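Local coordinates for macro domain-containing protein (Thermosipho africanus, PDB 7OMU), which is of unknown function but combines a DarT-family domain and a macro domain in one polypeptide, with adenosine-5-diphosphoribose bound in the macro part, at residues 238-243 with 347-352; 182-187 with 204-209; 117-122 with 171-176; 154-159 with 261-266; 90-95 with 165-170. The protein carries 1 engineered substitution. All coordinates share one frame; numbering follows the deposited sequence.

Contact 1 of 5, residues 238-243 with 347-352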
# COMPACT_ATOMS: atom_id res chain seq x y z
N ARG A 238 -4.45 -8.37 3.56
CA ARG A 238 -5.48 -8.24 4.62
C ARG A 238 -5.55 -9.55 5.40
O ARG A 238 -6.61 -9.85 6.00
CB ARG A 238 -6.80 -7.76 3.99
CG ARG A 238 -6.70 -6.36 3.42
CD ARG A 238 -8.05 -5.66 3.34
NE ARG A 238 -8.66 -5.46 4.65
CZ ARG A 238 -8.34 -4.51 5.53
NH1 ARG A 238 -7.38 -3.64 5.27
NH2 ARG A 238 -8.98 -4.44 6.68
N MET A 239 -4.43 -10.29 5.45
CA MET A 239 -4.28 -11.49 6.31
C MET A 239 -4.27 -11.03 7.77
O MET A 239 -3.78 -9.92 8.05
CB MET A 239 -3.00 -12.27 6.01
CG MET A 239 -2.92 -12.83 4.59
SD MET A 239 -4.27 -13.96 4.15
CE MET A 239 -5.25 -12.89 3.10
N GLN A 240 -4.81 -11.86 8.66
CA GLN A 240 -5.05 -11.53 10.08
C GLN A 240 -3.73 -11.61 10.86
O GLN A 240 -3.58 -10.85 11.84
CB GLN A 240 -6.14 -12.46 10.62
CG GLN A 240 -6.44 -12.28 12.10
CD GLN A 240 -5.81 -13.33 12.98
OE1 GLN A 240 -4.96 -14.13 12.56
NE2 GLN A 240 -6.23 -13.35 14.23
N THR A 241 -2.81 -12.48 10.45
CA THR A 241 -1.49 -12.68 11.11
C THR A 241 -0.40 -12.47 10.06
O THR A 241 -0.38 -13.20 9.06
CB THR A 241 -1.41 -14.07 11.76
OG1 THR A 241 -2.38 -14.13 12.81
CG2 THR A 241 -0.04 -14.38 12.32
N LEU A 242 0.47 -11.48 10.29
CA LEU A 242 1.65 -11.20 9.45
C LEU A 242 2.88 -11.79 10.15
O LEU A 242 3.12 -11.45 11.32
CB LEU A 242 1.79 -9.68 9.25
CG LEU A 242 0.50 -8.95 8.87
CD1 LEU A 242 0.80 -7.48 8.56
CD2 LEU A 242 -0.19 -9.61 7.69
N THR A 243 3.60 -12.66 9.45
CA THR A 243 4.83 -13.32 9.95
C THR A 243 6.02 -12.41 9.64
O THR A 243 6.00 -11.75 8.59
CB THR A 243 4.95 -14.72 9.37
OG1 THR A 243 3.65 -15.31 9.45
CG2 THR A 243 5.95 -15.58 10.10
N GLY A 347 -5.90 -19.25 17.38
CA GLY A 347 -7.01 -18.52 16.74
C GLY A 347 -6.55 -17.67 15.56
O GLY A 347 -7.19 -16.63 15.31
N ILE A 348 -5.50 -18.11 14.86
CA ILE A 348 -5.01 -17.49 13.60
C ILE A 348 -6.05 -17.76 12.50
O ILE A 348 -6.19 -18.94 12.12
CB ILE A 348 -3.61 -18.03 13.23
CG1 ILE A 348 -2.55 -17.58 14.24
CG2 ILE A 348 -3.22 -17.64 11.82
CD1 ILE A 348 -1.19 -18.20 14.04
N LYS A 349 -6.75 -16.72 12.03
CA LYS A 349 -7.85 -16.82 11.03
C LYS A 349 -7.26 -16.92 9.62
O LYS A 349 -7.84 -17.64 8.80
CB LYS A 349 -8.78 -15.60 11.09
CG LYS A 349 -9.40 -15.31 12.45
CD LYS A 349 -10.30 -16.41 12.95
CE LYS A 349 -11.07 -16.00 14.19
NZ LYS A 349 -11.87 -17.12 14.73
N SER A 350 -6.19 -16.18 9.34
CA SER A 350 -5.50 -16.14 8.02
C SER A 350 -4.04 -15.69 8.22
O SER A 350 -3.76 -15.01 9.22
CB SER A 350 -6.24 -15.27 7.04
OG SER A 350 -6.37 -13.94 7.51
N LEU A 351 -3.15 -16.06 7.31
CA LEU A 351 -1.68 -15.99 7.52
C LEU A 351 -0.97 -15.46 6.26
O LEU A 351 -1.25 -15.95 5.15
CB LEU A 351 -1.20 -17.40 7.88
CG LEU A 351 0.25 -17.50 8.33
CD1 LEU A 351 0.47 -16.78 9.65
CD2 LEU A 351 0.66 -18.96 8.45
N ALA A 352 -0.09 -14.48 6.45
CA ALA A 352 0.91 -14.04 5.46
C ALA A 352 2.30 -14.35 6.02
O ALA A 352 2.66 -13.78 7.06
CB ALA A 352 0.76 -12.57 5.16
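Two neighbouring parallel strands of the macro domain's mixed sheet, 241-246 and 351-354, begin side by side here, with Thr-241 abreast of Leu-351 and Leu-242 abreast of Ala-352. The backbone ladder climbs from Thr-241 N to Ser-350 O (3.0 Å), then from Ala-352 N to Thr-241 O (2.9 Å). At the next rung one oxygen is gripped twice: Ala-352 O accepts from Thr-243 N at 2.8 Å and from Thr-243 OG1, which stands 43° out of the carbonyl plane. Below the ladder, side chains replace the regular pattern. Ser-350 places OG between its own backbone N and carbonyl carbon (chi1 59°), where it receives Gln-240 N at 2.8 Å. Gln-240 has CG anti to its backbone N and bends at chi2; its OE1 takes the hydroxyl of Thr-241 from above the amide plane and a weak bond from Lys-349 N; NE2 turns to Gln-311. Thr-241 CG2 meets Leu-351 CD1 at 3.6 Å on one face of the sheet. On the other, Ala-352 CB touches Met-239 CG (3.7 Å) and Leu-242 CD2 (4.0 Å). Strands 313-318 and 383-386 flank the pair, so both are interior strands, and adenosine-5-diphosphoribose lies about 8 Å from the Ala-352 side chain: the parallel centre of a macro-domain sheet.

Contact 2 of 5, residues 182-187 with 204-209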
# COMPACT_ATOMS: atom_id res chain seq x y z
N ILE A 182 -5.00 15.23 -19.78
CA ILE A 182 -5.19 13.84 -19.26
C ILE A 182 -4.40 12.85 -20.14
O ILE A 182 -4.69 12.76 -21.35
CB ILE A 182 -6.69 13.49 -19.17
CG1 ILE A 182 -7.41 14.41 -18.19
CG2 ILE A 182 -6.88 12.03 -18.82
CD1 ILE A 182 -8.90 14.14 -18.08
N SER A 183 -3.47 12.11 -19.51
CA SER A 183 -2.59 11.09 -20.14
C SER A 183 -3.36 9.79 -20.35
O SER A 183 -3.31 9.24 -21.46
CB SER A 183 -1.38 10.79 -19.28
OG SER A 183 -0.62 11.96 -19.02
N ALA A 184 -3.97 9.29 -19.28
CA ALA A 184 -4.56 7.94 -19.20
C ALA A 184 -5.44 7.85 -17.96
O ALA A 184 -5.47 8.81 -17.17
CB ALA A 184 -3.45 6.92 -19.15
N ILE A 185 -6.14 6.73 -17.81
CA ILE A 185 -6.95 6.42 -16.60
C ILE A 185 -6.51 5.04 -16.09
O ILE A 185 -6.57 4.08 -16.88
CB ILE A 185 -8.46 6.49 -16.91
CG1 ILE A 185 -8.87 7.91 -17.31
CG2 ILE A 185 -9.28 5.98 -15.73
CD1 ILE A 185 -9.69 7.95 -18.57
N TYR A 186 -6.06 4.99 -14.84
CA TYR A 186 -5.61 3.75 -14.16
C TYR A 186 -6.82 3.14 -13.44
O TYR A 186 -7.68 3.89 -12.94
CB TYR A 186 -4.43 4.03 -13.24
CG TYR A 186 -3.16 4.39 -13.97
CD1 TYR A 186 -2.35 3.41 -14.53
CD2 TYR A 186 -2.79 5.71 -14.14
CE1 TYR A 186 -1.20 3.74 -15.22
CE2 TYR A 186 -1.63 6.05 -14.83
CZ TYR A 186 -0.83 5.06 -15.36
OH TYR A 186 0.30 5.40 -16.04
N VAL A 187 -6.87 1.81 -13.43
CA VAL A 187 -8.08 1.00 -13.09
C VAL A 187 -7.61 -0.32 -12.47
O VAL A 187 -6.50 -0.76 -12.80
CB VAL A 187 -8.92 0.80 -14.36
CG1 VAL A 187 -9.92 -0.33 -14.21
CG2 VAL A 187 -9.64 2.08 -14.76
N ASN A 204 -7.80 7.10 -28.09
CA ASN A 204 -6.68 8.06 -27.94
C ASN A 204 -6.30 8.26 -26.46
O ASN A 204 -5.19 8.77 -26.22
CB ASN A 204 -7.03 9.41 -28.58
CG ASN A 204 -5.80 10.24 -28.87
OD1 ASN A 204 -4.71 9.71 -29.09
ND2 ASN A 204 -5.96 11.56 -28.88
N ILE A 205 -7.17 7.89 -25.51
CA ILE A 205 -6.90 7.98 -24.04
C ILE A 205 -6.80 6.56 -23.47
O ILE A 205 -7.82 5.90 -23.28
CB ILE A 205 -7.96 8.84 -23.33
CG1 ILE A 205 -7.80 10.31 -23.73
CG2 ILE A 205 -7.92 8.65 -21.82
CD1 ILE A 205 -8.53 11.30 -22.86
N PRO A 206 -5.57 6.07 -23.17
CA PRO A 206 -5.38 4.71 -22.68
C PRO A 206 -6.08 4.44 -21.35
O PRO A 206 -6.02 5.29 -20.47
CB PRO A 206 -3.86 4.58 -22.45
CG PRO A 206 -3.25 5.72 -23.23
CD PRO A 206 -4.30 6.80 -23.28
N VAL A 207 -6.74 3.29 -21.24
CA VAL A 207 -7.22 2.73 -19.94
C VAL A 207 -6.28 1.58 -19.55
O VAL A 207 -6.30 0.53 -20.22
CB VAL A 207 -8.69 2.27 -20.02
CG1 VAL A 207 -9.17 1.72 -18.68
CG2 VAL A 207 -9.60 3.39 -20.49
N ILE A 208 -5.48 1.80 -18.51
CA ILE A 208 -4.42 0.87 -18.04
C ILE A 208 -4.91 0.18 -16.77
O ILE A 208 -5.25 0.84 -15.80
CB ILE A 208 -3.11 1.64 -17.79
CG1 ILE A 208 -2.66 2.40 -19.04
CG2 ILE A 208 -2.02 0.70 -17.27
CD1 ILE A 208 -1.71 3.54 -18.75
N PRO A 209 -4.98 -1.17 -16.75
CA PRO A 209 -5.26 -1.90 -15.52
C PRO A 209 -3.95 -2.07 -14.74
O PRO A 209 -2.99 -2.52 -15.32
CB PRO A 209 -5.82 -3.23 -16.05
CG PRO A 209 -5.09 -3.44 -17.36
CD PRO A 209 -4.78 -2.06 -17.90
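Strands 182-187 and 207-209 run parallel with axes 4.7 Å apart and a crossing angle of -27°, Ile-185 abreast of Val-207 and Tyr-186 of Ile-208. They are the two strands of a beta-alpha-beta crossover whose connecting helix, 190-200, packs on the face bearing Ile-185, Val-187 and Val-207. Ile-185 holds the neighbouring strand through both of its backbone polar atoms, its N donating to Pro-206 O at 3.0 Å and its O accepting from Ile-208 N; the bond from Val-187 N to Ile-208 O is weak. Pro-206 takes part through its carbonyl; Val-187 O meets Pro-209 CA in a CA-H...O contact, and the backbone of Val-187 also pairs with that of Asp-210. On the helix-covered face, Ile-185 CD1 meets Ile-205 CG2 at 3.8 Å, and Val-187 CG2 approaches Val-207 CG1. On the other face the Tyr-186 ring and Ile-208 lie side by side, pointing the same way; Phe-213 stacks on the ring and Glu-25 binds the hydroxyl. Ile-208 CB and CG2 lie by Tyr-186 CD1 and CE1, and Ile-208 CD1 sits 3.6 Å from Tyr-186 CE1 and 3.8 Å from Ala-184 CB.

Contact 3 of 5, residues 117-122 with 171-176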
# COMPACT_ATOMS: atom_id res chain seq x y z
N MET A 117 2.45 21.42 -14.87
CA MET A 117 3.34 22.09 -13.89
C MET A 117 3.93 23.37 -14.51
O MET A 117 4.38 24.24 -13.73
CB MET A 117 4.47 21.16 -13.45
CG MET A 117 3.99 19.87 -12.78
SD MET A 117 3.77 20.04 -10.99
CE MET A 117 5.45 19.68 -10.45
N LYS A 118 3.94 23.47 -15.84
CA LYS A 118 4.46 24.64 -16.60
C LYS A 118 3.59 25.87 -16.31
O LYS A 118 4.15 26.98 -16.31
CB LYS A 118 4.52 24.38 -18.11
CG LYS A 118 5.64 23.46 -18.57
CD LYS A 118 5.82 23.45 -20.08
CE LYS A 118 6.83 22.42 -20.55
NZ LYS A 118 7.00 22.46 -22.02
N ARG A 119 2.28 25.68 -16.09
CA ARG A 119 1.34 26.76 -15.69
C ARG A 119 1.96 27.52 -14.51
O ARG A 119 2.64 26.88 -13.70
CB ARG A 119 -0.05 26.20 -15.35
CG ARG A 119 -0.91 25.91 -16.57
CD ARG A 119 -2.24 25.25 -16.28
NE ARG A 119 -3.17 26.11 -15.55
CZ ARG A 119 -4.49 25.94 -15.49
NH1 ARG A 119 -5.08 24.94 -16.12
NH2 ARG A 119 -5.22 26.79 -14.78
N ASP A 120 1.74 28.84 -14.45
CA ASP A 120 2.37 29.76 -13.46
C ASP A 120 1.31 30.29 -12.49
O ASP A 120 1.63 31.23 -11.74
CB ASP A 120 3.14 30.89 -14.16
CG ASP A 120 2.29 31.74 -15.09
OD1 ASP A 120 1.26 31.24 -15.58
OD2 ASP A 120 2.68 32.91 -15.32
N ASP A 121 0.10 29.70 -12.48
CA ASP A 121 -1.01 30.07 -11.56
C ASP A 121 -1.34 28.88 -10.64
O ASP A 121 -2.37 28.94 -9.94
CB ASP A 121 -2.24 30.54 -12.33
CG ASP A 121 -2.95 29.44 -13.11
OD1 ASP A 121 -2.24 28.57 -13.68
OD2 ASP A 121 -4.19 29.45 -13.14
N ILE A 122 -0.49 27.85 -10.65
CA ILE A 122 -0.66 26.61 -9.84
C ILE A 122 0.03 26.81 -8.49
O ILE A 122 0.83 27.75 -8.36
CB ILE A 122 -0.09 25.37 -10.55
CG1 ILE A 122 1.44 25.45 -10.69
CG2 ILE A 122 -0.80 25.14 -11.87
CD1 ILE A 122 2.09 24.12 -11.01
N CYS A 171 -0.15 18.98 -6.40
CA CYS A 171 -0.18 20.19 -7.26
C CYS A 171 -1.62 20.68 -7.34
O CYS A 171 -2.46 19.93 -7.86
CB CYS A 171 0.36 19.85 -8.64
SG CYS A 171 0.03 21.14 -9.87
N LEU A 172 -1.90 21.88 -6.81
CA LEU A 172 -3.26 22.49 -6.77
C LEU A 172 -3.44 23.38 -8.01
O LEU A 172 -2.75 24.41 -8.11
CB LEU A 172 -3.43 23.29 -5.48
CG LEU A 172 -3.17 22.52 -4.19
CD1 LEU A 172 -3.29 23.44 -2.99
CD2 LEU A 172 -4.12 21.34 -4.05
N VAL A 173 -4.34 22.98 -8.91
CA VAL A 173 -4.67 23.71 -10.17
C VAL A 173 -6.01 24.40 -9.95
O VAL A 173 -6.98 23.74 -9.57
CB VAL A 173 -4.72 22.76 -11.38
CG1 VAL A 173 -4.77 23.52 -12.69
CG2 VAL A 173 -3.56 21.78 -11.39
N PRO A 174 -6.11 25.73 -10.16
CA PRO A 174 -7.34 26.46 -9.85
C PRO A 174 -8.47 26.18 -10.85
O PRO A 174 -8.19 25.95 -12.02
CB PRO A 174 -6.90 27.93 -9.89
CG PRO A 174 -5.73 27.94 -10.87
CD PRO A 174 -5.05 26.61 -10.68
N GLN A 175 -9.71 26.17 -10.34
CA GLN A 175 -10.99 26.08 -11.09
C GLN A 175 -11.13 24.70 -11.74
O GLN A 175 -11.91 23.89 -11.20
CB GLN A 175 -11.11 27.21 -12.12
CG GLN A 175 -12.51 27.34 -12.71
CD GLN A 175 -12.61 28.57 -13.57
OE1 GLN A 175 -13.07 29.63 -13.12
NE2 GLN A 175 -12.17 28.45 -14.81
N CYS A 176 -10.44 24.45 -12.86
CA CYS A 176 -10.57 23.18 -13.63
C CYS A 176 -9.22 22.76 -14.22
O CYS A 176 -8.27 23.57 -14.21
CB CYS A 176 -11.63 23.31 -14.72
SG CYS A 176 -10.97 23.74 -16.35
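Arg-119 reaches from its loop to Val-173 and Pro-174. Its CB points toward the strand, CG lies anti to the carbonyl carbon (chi1 -80°) and CD prolongs the chain, before a bend at chi3 (67°) swings NE to Asp-121 OD1, 3.2 Å away, in a salt bridge. At CZ the flat group meets its apolar partner: Val-173 CG1 stands 3.6 Å above the guanidinium plane, over its centre, with Arg-119 and Val-173 crossing at about a right angle. Strand 170-174, which supplies this methyl, is an inner strand of an antiparallel four-stranded sheet, and residues 117-122 lead into its neighbour, strand 123-125. NH1 has the same Val-173 CG1 at 3.7 Å. NH2 completes a side-on grip on Asp-121, donating to OD2 at 3.3 Å; both carboxylate oxygens use syn lone pairs and lie almost in the guanidinium plane, which holds the group flat against the valine. Asp-121 OD2 also rests against Pro-174 CG. Earlier in the strand, Cys-171 SG touches Ile-122 CD1 at 3.8 Å and Met-117 SD at 4.1 Å.

Contact 4 of 5, residues 154-159 with 261-266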
# COMPACT_ATOMS: atom_id res chain seq x y z
N MET A 154 7.69 6.58 -2.19
CA MET A 154 7.24 6.10 -0.86
C MET A 154 6.23 4.96 -1.03
O MET A 154 5.19 5.18 -1.68
CB MET A 154 6.55 7.23 -0.08
CG MET A 154 7.49 8.06 0.76
SD MET A 154 6.57 9.07 1.95
CE MET A 154 7.66 10.50 2.05
N GLU A 155 6.51 3.79 -0.43
CA GLU A 155 5.65 2.58 -0.54
C GLU A 155 4.85 2.37 0.75
O GLU A 155 3.90 1.56 0.73
CB GLU A 155 6.47 1.34 -0.95
CG GLU A 155 7.93 1.36 -0.52
CD GLU A 155 8.77 0.22 -1.09
OE1 GLU A 155 8.23 -0.59 -1.87
OE2 GLU A 155 9.98 0.15 -0.76
N TYR A 156 5.22 3.08 1.83
CA TYR A 156 4.50 3.09 3.13
C TYR A 156 4.72 4.43 3.84
O TYR A 156 5.58 5.21 3.42
CB TYR A 156 4.93 1.91 4.00
CG TYR A 156 6.29 2.01 4.65
CD1 TYR A 156 7.43 1.54 4.02
CD2 TYR A 156 6.43 2.49 5.95
CE1 TYR A 156 8.67 1.59 4.63
CE2 TYR A 156 7.67 2.56 6.57
CZ TYR A 156 8.79 2.10 5.91
OH TYR A 156 10.01 2.17 6.53
N TRP A 157 3.98 4.66 4.92
CA TRP A 157 4.01 5.93 5.68
C TRP A 157 3.72 5.68 7.16
O TRP A 157 3.33 4.55 7.51
CB TRP A 157 3.00 6.88 5.05
CG TRP A 157 1.63 6.30 5.01
CD1 TRP A 157 0.72 6.27 6.03
CD2 TRP A 157 1.01 5.61 3.91
NE1 TRP A 157 -0.42 5.63 5.63
CE2 TRP A 157 -0.27 5.22 4.33
CE3 TRP A 157 1.41 5.31 2.60
CZ2 TRP A 157 -1.16 4.54 3.50
CZ3 TRP A 157 0.53 4.64 1.77
CH2 TRP A 157 -0.73 4.26 2.22
N ARG A 158 3.88 6.72 7.98
CA ARG A 158 3.60 6.72 9.44
C ARG A 158 3.45 8.17 9.93
O ARG A 158 4.03 9.07 9.28
CB ARG A 158 4.70 5.98 10.21
CG ARG A 158 6.12 6.25 9.74
CD ARG A 158 7.08 5.32 10.45
NE ARG A 158 8.48 5.49 10.07
CZ ARG A 158 9.41 6.13 10.80
NH1 ARG A 158 9.10 6.69 11.95
NH2 ARG A 158 10.65 6.20 10.35
N GLU A 159 2.69 8.39 11.00
CA GLU A 159 2.33 9.76 11.49
C GLU A 159 3.57 10.45 12.07
O GLU A 159 3.74 11.66 11.84
CB GLU A 159 1.19 9.69 12.51
CG GLU A 159 0.51 11.04 12.70
CD GLU A 159 -0.36 11.19 13.95
OE1 GLU A 159 -0.66 10.15 14.60
OE2 GLU A 159 -0.74 12.34 14.27
N LYS A 261 10.26 -2.28 12.39
CA LYS A 261 10.80 -1.44 13.50
C LYS A 261 10.29 -0.00 13.35
O LYS A 261 10.04 0.64 14.39
CB LYS A 261 12.33 -1.48 13.53
CG LYS A 261 12.95 -0.89 14.78
CD LYS A 261 14.41 -1.22 14.95
CE LYS A 261 15.30 -0.47 13.98
NZ LYS A 261 16.70 -0.96 14.04
N TYR A 262 10.16 0.49 12.12
CA TYR A 262 9.80 1.91 11.86
C TYR A 262 8.27 2.04 11.83
O TYR A 262 7.76 2.98 12.46
CB TYR A 262 10.53 2.43 10.62
CG TYR A 262 12.00 2.62 10.87
CD1 TYR A 262 12.46 3.59 11.74
CD2 TYR A 262 12.94 1.79 10.28
CE1 TYR A 262 13.81 3.75 12.01
CE2 TYR A 262 14.29 1.92 10.54
CZ TYR A 262 14.73 2.91 11.41
OH TYR A 262 16.07 3.02 11.66
N GLN A 263 7.59 1.12 11.14
CA GLN A 263 6.12 1.17 10.94
C GLN A 263 5.40 0.71 12.21
O GLN A 263 4.39 1.32 12.55
CB GLN A 263 5.71 0.36 9.71
CG GLN A 263 4.39 0.83 9.10
CD GLN A 263 4.01 0.15 7.81
OE1 GLN A 263 4.76 -0.61 7.21
NE2 GLN A 263 2.80 0.43 7.35
N PHE A 264 5.93 -0.31 12.90
CA PHE A 264 5.27 -0.99 14.06
C PHE A 264 6.25 -1.11 15.23
O PHE A 264 6.57 -2.21 15.68
CB PHE A 264 4.74 -2.36 13.61
CG PHE A 264 3.95 -2.32 12.33
CD1 PHE A 264 2.70 -1.72 12.28
CD2 PHE A 264 4.45 -2.88 11.16
CE1 PHE A 264 1.97 -1.68 11.10
CE2 PHE A 264 3.72 -2.84 9.98
CZ PHE A 264 2.48 -2.24 9.95
N PRO A 265 6.74 0.03 15.77
CA PRO A 265 7.80 0.01 16.78
C PRO A 265 7.46 -0.80 18.04
O PRO A 265 8.37 -1.34 18.65
CB PRO A 265 8.03 1.49 17.09
CG PRO A 265 6.74 2.16 16.67
CD PRO A 265 6.30 1.39 15.45
N ASP A 266 6.18 -0.88 18.42
CA ASP A 266 5.72 -1.70 19.56
C ASP A 266 6.05 -3.18 19.31
O ASP A 266 6.33 -3.88 20.30
CB ASP A 266 4.22 -1.53 19.83
CG ASP A 266 3.35 -2.03 18.69
OD1 ASP A 266 3.55 -1.55 17.56
OD2 ASP A 266 2.50 -2.91 18.95
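This is a packing contact without hydrogen bonds between the protein's two domains: Tyr-156 and Arg-158, in the loop between helices 145-148 and 163-166 of the DarT-family part, lie against Tyr-262 and Gln-263 near the end of helix 256-263 in the macro part. Gln-263 stretches its chain out beyond CG and sets its amide beside the Tyr-156 ring, the two planes only 17° apart and OE1 3.7 Å from Tyr-156 CD2. That oxygen already accepts from Arg-259 NE. Arg-158 is extended from CG to NE and slants across Tyr-262. Its CD lies 3.2 Å from Tyr-262 O, while Tyr-262 CB sits over one face of the guanidinium. NH2 comes within 3.5 Å of Tyr-262 CD1, with guanidinium and ring planes 27° apart. Beyond the contact, Arg-158 has long, weak ion pairs with Glu-160 and Asp-161, and Trp-157 NE1 donates to Leu-298 O, a directional bond between the domains. A positive group beside a carbonyl near a helix C-terminus is probably favourable, but with no such bond joining these two segments, their fit probably rests on shape.

Contact 5 of 5, residues 90-95 with 165-170. Engineered in segment 165-170: Ala-170 (natural residue Glu).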
# COMPACT_ATOMS: atom_id res chain seq x y z
N ARG A 90 -1.25 6.32 -4.41
CA ARG A 90 -1.23 5.14 -3.50
C ARG A 90 -0.88 5.64 -2.09
O ARG A 90 0.27 5.41 -1.66
CB ARG A 90 -0.24 4.10 -4.02
CG ARG A 90 -0.32 2.75 -3.33
CD ARG A 90 0.70 1.79 -3.92
NE ARG A 90 0.75 0.50 -3.24
CZ ARG A 90 1.34 0.28 -2.07
NH1 ARG A 90 1.93 1.27 -1.41
NH2 ARG A 90 1.34 -0.93 -1.54
N ASN A 91 -1.86 6.27 -1.42
CA ASN A 91 -1.66 7.13 -0.22
C ASN A 91 -2.83 6.94 0.75
O ASN A 91 -3.83 6.32 0.40
CB ASN A 91 -1.50 8.58 -0.66
CG ASN A 91 -2.75 9.17 -1.28
OD1 ASN A 91 -3.85 8.98 -0.77
ND2 ASN A 91 -2.59 9.89 -2.37
N PRO A 92 -2.75 7.48 1.99
CA PRO A 92 -3.83 7.36 2.98
C PRO A 92 -5.26 7.67 2.52
O PRO A 92 -6.17 7.09 3.08
CB PRO A 92 -3.42 8.42 4.01
CG PRO A 92 -1.93 8.38 4.00
CD PRO A 92 -1.58 8.18 2.55
N MET A 93 -5.44 8.60 1.58
CA MET A 93 -6.77 9.00 1.07
C MET A 93 -7.38 7.82 0.31
O MET A 93 -8.50 7.40 0.66
CB MET A 93 -6.70 10.22 0.14
CG MET A 93 -8.07 10.70 -0.32
SD MET A 93 -9.18 11.01 1.09
CE MET A 93 -8.89 12.76 1.35
N LEU A 94 -6.65 7.29 -0.68
CA LEU A 94 -7.09 6.12 -1.48
C LEU A 94 -7.37 4.94 -0.54
O LEU A 94 -8.40 4.27 -0.72
CB LEU A 94 -6.01 5.75 -2.51
CG LEU A 94 -6.39 4.63 -3.47
CD1 LEU A 94 -7.73 4.89 -4.14
CD2 LEU A 94 -5.32 4.45 -4.52
N TYR A 95 -6.50 4.73 0.45
CA TYR A 95 -6.65 3.67 1.47
C TYR A 95 -7.92 3.91 2.29
O TYR A 95 -8.64 2.93 2.56
CB TYR A 95 -5.44 3.60 2.40
CG TYR A 95 -5.36 2.30 3.16
CD1 TYR A 95 -4.79 1.19 2.58
CD2 TYR A 95 -5.91 2.18 4.42
CE1 TYR A 95 -4.73 -0.02 3.26
CE2 TYR A 95 -5.87 0.98 5.11
CZ TYR A 95 -5.27 -0.12 4.53
OH TYR A 95 -5.21 -1.31 5.19
N ARG A 165 1.56 12.62 6.23
CA ARG A 165 1.20 13.96 5.69
C ARG A 165 1.87 14.12 4.33
O ARG A 165 1.15 14.31 3.34
CB ARG A 165 1.61 15.04 6.69
CG ARG A 165 1.14 16.44 6.34
CD ARG A 165 1.65 17.47 7.35
NE ARG A 165 3.10 17.43 7.51
CZ ARG A 165 3.98 17.92 6.64
NH1 ARG A 165 3.58 18.49 5.51
NH2 ARG A 165 5.27 17.82 6.89
N LYS A 166 3.20 13.99 4.28
CA LYS A 166 4.07 14.33 3.12
C LYS A 166 3.66 13.57 1.85
O LYS A 166 3.76 14.16 0.77
CB LYS A 166 5.54 14.05 3.43
CG LYS A 166 6.15 14.97 4.49
CD LYS A 166 7.62 14.72 4.75
CE LYS A 166 8.09 15.42 6.00
NZ LYS A 166 9.57 15.51 6.06
N ILE A 167 3.23 12.31 1.97
CA ILE A 167 2.96 11.41 0.81
C ILE A 167 1.76 11.92 0.00
O ILE A 167 1.66 11.60 -1.20
CB ILE A 167 2.77 9.95 1.26
CG1 ILE A 167 2.79 9.00 0.07
CG2 ILE A 167 1.50 9.79 2.09
CD1 ILE A 167 2.83 7.55 0.45
N MET A 168 0.88 12.71 0.63
CA MET A 168 -0.29 13.33 -0.03
C MET A 168 0.07 14.75 -0.49
O MET A 168 -0.86 15.56 -0.69
CB MET A 168 -1.48 13.36 0.92
CG MET A 168 -1.99 11.98 1.22
SD MET A 168 -3.52 12.00 2.14
CE MET A 168 -2.88 12.13 3.81
N ALA A 169 1.36 15.05 -0.65
CA ALA A 169 1.84 16.23 -1.39
C ALA A 169 1.14 16.24 -2.75
O ALA A 169 0.91 15.13 -3.31
CB ALA A 169 3.34 16.22 -1.55
N ALA A 170 0.80 17.43 -3.25
CA ALA A 170 -0.09 17.62 -4.41
C ALA A 170 0.24 18.92 -5.13
O ALA A 170 0.85 19.83 -4.52
CB ALA A 170 -1.53 17.60 -3.97
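The flat amide of Asn-91 carries Met-168 CG on one face, 3.8 Å from Asn-91 CG and almost straight above it, while its two polar atoms are engaged by backbone. OD1 makes Asn-91 the N-cap of helix 92-99, accepting from Leu-94 N at 3.3 Å and, weakly, from Met-93 N; ND2 donates to Gln-88 O. Asn-91 places CG between its own backbone N and carbonyl carbon, the crowded position (chi1 67°), and this lets the amide fold back over the first turn. Bonds at both polar atoms fix its rotation and present a steady flat surface to the methionine, which crosses it at about a right angle. Two side chains cross the Pro-92 ring obliquely. Its CD touches Ile-167 CG2 at 3.5 Å, and its CB lies 3.8 Å from Met-168 CE. Both partners come from the type I turn from Lys-166 to Ala-169, at the end of helix 163-166 and leading to strand 170-174, which begins with the engineered Ala-170. The contact thus seats a helix start on a turn within the DarT-family domain, and Tyr-86 of strand 82-86 touches both Asn-91 and Met-168. Met-168 is bent at its last torsion, chi3 -86°, which turns CE toward the proline while SD remains 3.9 Å from Met-93 N and 4.2 Å from Met-93 CB.

Contacts 1 and 5 are buried, whereas contacts 2, 3 and 4 are partly buried, but their chemistry follows the elements they join rather than their burial. Contacts 1 and 2 both pair parallel strands through backbone ladders, the first inside the macro-domain sheet, the second at the edge of a DarT-family sheet about 35 Å away between centres. Contacts 3, 4 and 5 have no hydrogen bonds across their segments: contact 3 lays a charged pair over apolar groups, contact 4 joins the domains, and contact 5 packs methionine on a helix cap. Contacts 3 and 5 adjoin in sequence. Contact 4 meets contact 5 where Trp-157 packs on Ile-167 and Pro-92, and Asp-295 links Arg-238 of contact 1 with Tyr-95 of contact 5.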